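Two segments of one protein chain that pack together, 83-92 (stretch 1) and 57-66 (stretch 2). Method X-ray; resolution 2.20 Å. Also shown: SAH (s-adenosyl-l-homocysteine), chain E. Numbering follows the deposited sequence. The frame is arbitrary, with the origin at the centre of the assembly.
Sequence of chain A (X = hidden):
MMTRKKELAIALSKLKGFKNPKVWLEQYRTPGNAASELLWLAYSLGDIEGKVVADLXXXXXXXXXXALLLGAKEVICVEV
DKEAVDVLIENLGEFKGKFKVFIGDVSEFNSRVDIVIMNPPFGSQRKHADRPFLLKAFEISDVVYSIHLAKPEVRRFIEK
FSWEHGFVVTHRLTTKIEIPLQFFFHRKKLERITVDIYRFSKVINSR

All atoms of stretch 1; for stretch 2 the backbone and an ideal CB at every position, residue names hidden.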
# COMPACT_ATOMS: atom_id res chain seq x y z
N GLU A 83 -4.26 10.19 13.90
CA GLU A 83 -3.91 9.19 14.91
C GLU A 83 -3.07 8.05 14.35
O GLU A 83 -2.29 7.43 15.07
CB GLU A 83 -5.18 8.62 15.53
CG GLU A 83 -5.88 9.59 16.46
CD GLU A 83 -7.28 9.14 16.79
OE1 GLU A 83 -8.19 9.33 15.93
OE2 GLU A 83 -7.48 8.58 17.89
N ALA A 84 -3.22 7.79 13.06
CA ALA A 84 -2.44 6.75 12.40
C ALA A 84 -1.06 7.33 12.13
O ALA A 84 -0.05 6.63 12.25
CB ALA A 84 -3.12 6.33 11.09
N VAL A 85 -1.01 8.61 11.77
CA VAL A 85 0.25 9.28 11.49
C VAL A 85 1.15 9.29 12.73
O VAL A 85 2.37 9.20 12.59
CB VAL A 85 -0.02 10.73 11.00
CG1 VAL A 85 1.30 11.47 10.76
CG2 VAL A 85 -0.82 10.67 9.71
N ASP A 86 0.56 9.37 13.92
CA ASP A 86 1.37 9.36 15.14
C ASP A 86 2.20 8.08 15.20
O ASP A 86 3.39 8.12 15.53
CB ASP A 86 0.49 9.44 16.40
CG ASP A 86 -0.30 10.73 16.49
OD1 ASP A 86 0.26 11.81 16.18
OD2 ASP A 86 -1.49 10.67 16.88
N VAL A 87 1.57 6.96 14.88
CA VAL A 87 2.24 5.66 14.87
C VAL A 87 3.24 5.61 13.71
O VAL A 87 4.35 5.11 13.85
CB VAL A 87 1.21 4.51 14.69
CG1 VAL A 87 1.91 3.15 14.66
CG2 VAL A 87 0.18 4.56 15.81
N LEU A 88 2.81 6.14 12.57
CA LEU A 88 3.63 6.18 11.36
C LEU A 88 4.97 6.86 11.64
O LEU A 88 6.03 6.32 11.32
CB LEU A 88 2.86 6.93 10.26
CG LEU A 88 3.36 7.24 8.83
CD1 LEU A 88 4.67 8.00 8.86
CD2 LEU A 88 3.49 5.98 8.05
N ILE A 89 4.92 8.05 12.23
CA ILE A 89 6.13 8.81 12.53
C ILE A 89 7.08 8.05 13.43
O ILE A 89 8.29 8.06 13.22
CB ILE A 89 5.79 10.15 13.20
CG1 ILE A 89 4.76 10.90 12.36
CG2 ILE A 89 7.05 10.98 13.37
CD1 ILE A 89 5.13 11.08 10.93
N GLU A 90 6.54 7.38 14.43
CA GLU A 90 7.38 6.63 15.34
C GLU A 90 7.99 5.42 14.62
O GLU A 90 9.18 5.14 14.79
CB GLU A 90 6.60 6.17 16.57
CG GLU A 90 7.53 5.77 17.71
CD GLU A 90 6.79 5.17 18.88
OE1 GLU A 90 5.78 5.77 19.30
OE2 GLU A 90 7.23 4.11 19.40
N ASN A 91 7.19 4.73 13.82
CA ASN A 91 7.69 3.57 13.10
C ASN A 91 8.83 3.91 12.12
O ASN A 91 9.78 3.14 11.99
CB ASN A 91 6.55 2.87 12.35
CG ASN A 91 5.72 1.99 13.25
OD1 ASN A 91 6.22 1.43 14.22
ND2 ASN A 91 4.44 1.83 12.92
N LEU A 92 8.73 5.06 11.45
CA LEU A 92 9.76 5.48 10.49
C LEU A 92 10.86 6.34 11.13
O LEU A 92 11.63 7.00 10.42
CB LEU A 92 9.14 6.27 9.34
CG LEU A 92 8.04 5.64 8.48
CD1 LEU A 92 7.93 6.43 7.17
CD2 LEU A 92 8.36 4.21 8.17
N UNK A 57 -2.65 5.70 1.69
CA UNK A 57 -3.30 5.03 2.80
C UNK A 57 -2.20 4.40 3.63
O UNK A 57 -2.28 3.24 4.04
CB UNK A 57 -4.32 3.99 2.33
N UNK A 58 -1.15 5.19 3.89
CA UNK A 58 0.04 4.73 4.62
C UNK A 58 -0.21 4.10 5.99
O UNK A 58 0.59 3.27 6.45
CB UNK A 58 0.99 5.91 4.81
N UNK A 59 -1.29 4.50 6.65
CA UNK A 59 -1.61 3.94 7.96
C UNK A 59 -0.46 3.99 8.96
O UNK A 59 0.03 5.08 9.30
CB UNK A 59 -2.06 2.49 7.79
N UNK A 60 -0.03 2.82 9.43
CA UNK A 60 1.07 2.74 10.39
C UNK A 60 2.44 2.80 9.73
O UNK A 60 3.46 2.86 10.41
CB UNK A 60 0.95 1.45 11.20
N UNK A 61 2.47 2.77 8.39
CA UNK A 61 3.73 2.85 7.68
C UNK A 61 4.47 1.56 7.34
O UNK A 61 5.66 1.61 7.05
CB UNK A 61 4.67 3.72 8.51
N UNK A 62 3.80 0.42 7.36
CA UNK A 62 4.49 -0.85 7.04
C UNK A 62 5.12 -0.82 5.65
O UNK A 62 6.31 -1.12 5.50
CB UNK A 62 3.51 -2.02 7.13
N UNK A 63 4.33 -0.46 4.64
CA UNK A 63 4.84 -0.41 3.27
C UNK A 63 5.92 0.66 3.11
O UNK A 63 6.91 0.45 2.41
CB UNK A 63 3.69 -0.15 2.29
N UNK A 64 5.71 1.79 3.76
CA UNK A 64 6.66 2.90 3.71
C UNK A 64 8.00 2.49 4.29
O UNK A 64 9.06 2.76 3.71
CB UNK A 64 6.11 4.11 4.46
N UNK A 65 7.95 1.86 5.46
CA UNK A 65 9.15 1.40 6.15
C UNK A 65 9.94 0.42 5.27
O UNK A 65 11.15 0.57 5.08
CB UNK A 65 8.78 0.74 7.48
N UNK A 66 9.22 -0.56 4.71
CA UNK A 66 9.85 -1.54 3.84
C UNK A 66 10.52 -0.90 2.64
O UNK A 66 11.64 -1.28 2.27
CB UNK A 66 8.82 -2.56 3.37
N SAH E . -1.20 -0.13 8.06
CA SAH E . -1.28 -0.38 6.61
CB SAH E . -2.40 0.51 6.05
CG SAH E . -3.65 -0.30 6.13
SD SAH E . -5.28 0.31 5.66
C SAH E . 0.09 -0.13 6.04
O SAH E . 1.08 -0.16 6.84
OXT SAH E . 0.10 0.12 4.79
C5' SAH E . -5.01 1.76 4.67
C4' SAH E . -5.22 3.15 5.29
O4' SAH E . -6.08 3.94 4.43
C3' SAH E . -5.96 3.21 6.62
O3' SAH E . -4.91 3.43 7.59
C2' SAH E . -6.87 4.45 6.56
O2' SAH E . -6.92 5.38 7.61
C1' SAH E . -6.52 5.04 5.18
N9 SAH E . -7.63 5.67 4.49
C8 SAH E . -8.96 5.29 4.39
N7 SAH E . -9.69 6.10 3.66
C5 SAH E . -8.79 7.08 3.24
C6 SAH E . -8.92 8.23 2.42
N6 SAH E . -10.09 8.58 1.85
N1 SAH E . -7.82 9.02 2.18
C2 SAH E . -6.64 8.66 2.74
N3 SAH E . -6.39 7.60 3.54
C4 SAH E . -7.52 6.83 3.75

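Position 57 lies beyond the reach of stretch 1, but its backbone angles, 72/46, favour glycine, and an ideal CB would stand 2.8 Å from SAH O4', a clash. The residue is G57.

At 58 the CA-to-CB bond points toward stretch 1, and the ideal CB sits 4.1 Å from L88 CD2. A small apolar side chain suits this spot. A58 supplies one: its methyl carbon meets the leucine in an apolar contact.

Position 59 points away from stretch 1 and toward the ligand. Phi is positive, 51°, and an ideal CB would come 2.7 Å from SAH CB, so glycine is again indicated. G59 meets the helix through its backbone: G59 O lies 3.5 Å from L88 CB. The same O is 3.3 Å from A84 O, but two acceptors cannot bond each other.

The ideal CB of 60 points sideways, 4.0 Å from V87 CG1 and 3.9 Å from N91 ND2, with the SAH amine nearby. Valine, serine or threonine could fit; a residue with both a methyl and a hydroxyl serves both neighbourhoods. It is T60. Its CG2 packs 3.8 Å from V87 CG1, while its OG1 accepts a weak hydrogen bond from SAH N at 3.3 Å. The backbone makes the main polar link: N91 ND2 donates to T60 O at 2.9 Å, nearly straight at 168°, and L88 CA adds a CA-H...O contact to that oxygen at 3.5 Å.

At 61 an ideal CB would point toward stretch 1 and clash with L88 CD2 at 2.6 Å. The angles, 90/19, would also jam it against the preceding carbonyl. Glycine is required twice over, and G61, the N-cap residue, allows L88 CD2 to within 3.2 Å of its CA.

Positions 62 and 63 meet nothing of stretch 1, which therefore leaves the choice open; they are V62, whose N donates to SAH O at 2.8 Å, and L63.

Position 64 points toward L92 CD1, 4.0 Å from the ideal CB, so a small residue such as alanine or serine suits it. S64 packs its CB there, while its OG bonds just outside the stretches.

At 65 the bond runs sideways, with L92 CD2 3.6 Å from the ideal CB; leucine, phenylalanine or tyrosine could cover it. Y65, chi1 t, brings its ring edge to that methyl, and its CD2 lies 3.4 Å from N91 O.

Position 66 points away, unconstrained by stretch 1, and holds G66.

Stretch 2 57-66: GAGTGVLSYG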
# COMPACT_ATOMS: atom_id res chain seq x y z
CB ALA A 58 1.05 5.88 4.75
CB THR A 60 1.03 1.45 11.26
OG1 THR A 60 1.14 0.29 10.41
CG2 THR A 60 -0.26 1.38 12.04
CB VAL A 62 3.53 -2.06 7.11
CG1 VAL A 62 4.23 -3.30 6.59
CG2 VAL A 62 3.04 -2.28 8.53
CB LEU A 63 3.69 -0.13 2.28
CG LEU A 63 2.64 -1.23 2.15
CD1 LEU A 63 1.67 -0.86 1.05
CD2 LEU A 63 3.32 -2.58 1.82
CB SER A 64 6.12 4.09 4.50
OG SER A 64 4.97 4.63 3.90
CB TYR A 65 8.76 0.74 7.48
CG TYR A 65 9.92 0.33 8.35
CD1 TYR A 65 10.49 -0.94 8.24
CD2 TYR A 65 10.44 1.19 9.31
CE1 TYR A 65 11.54 -1.33 9.06
CE2 TYR A 65 11.48 0.81 10.13
CZ TYR A 65 12.03 -0.45 10.01
OH TYR A 65 13.05 -0.85 10.84
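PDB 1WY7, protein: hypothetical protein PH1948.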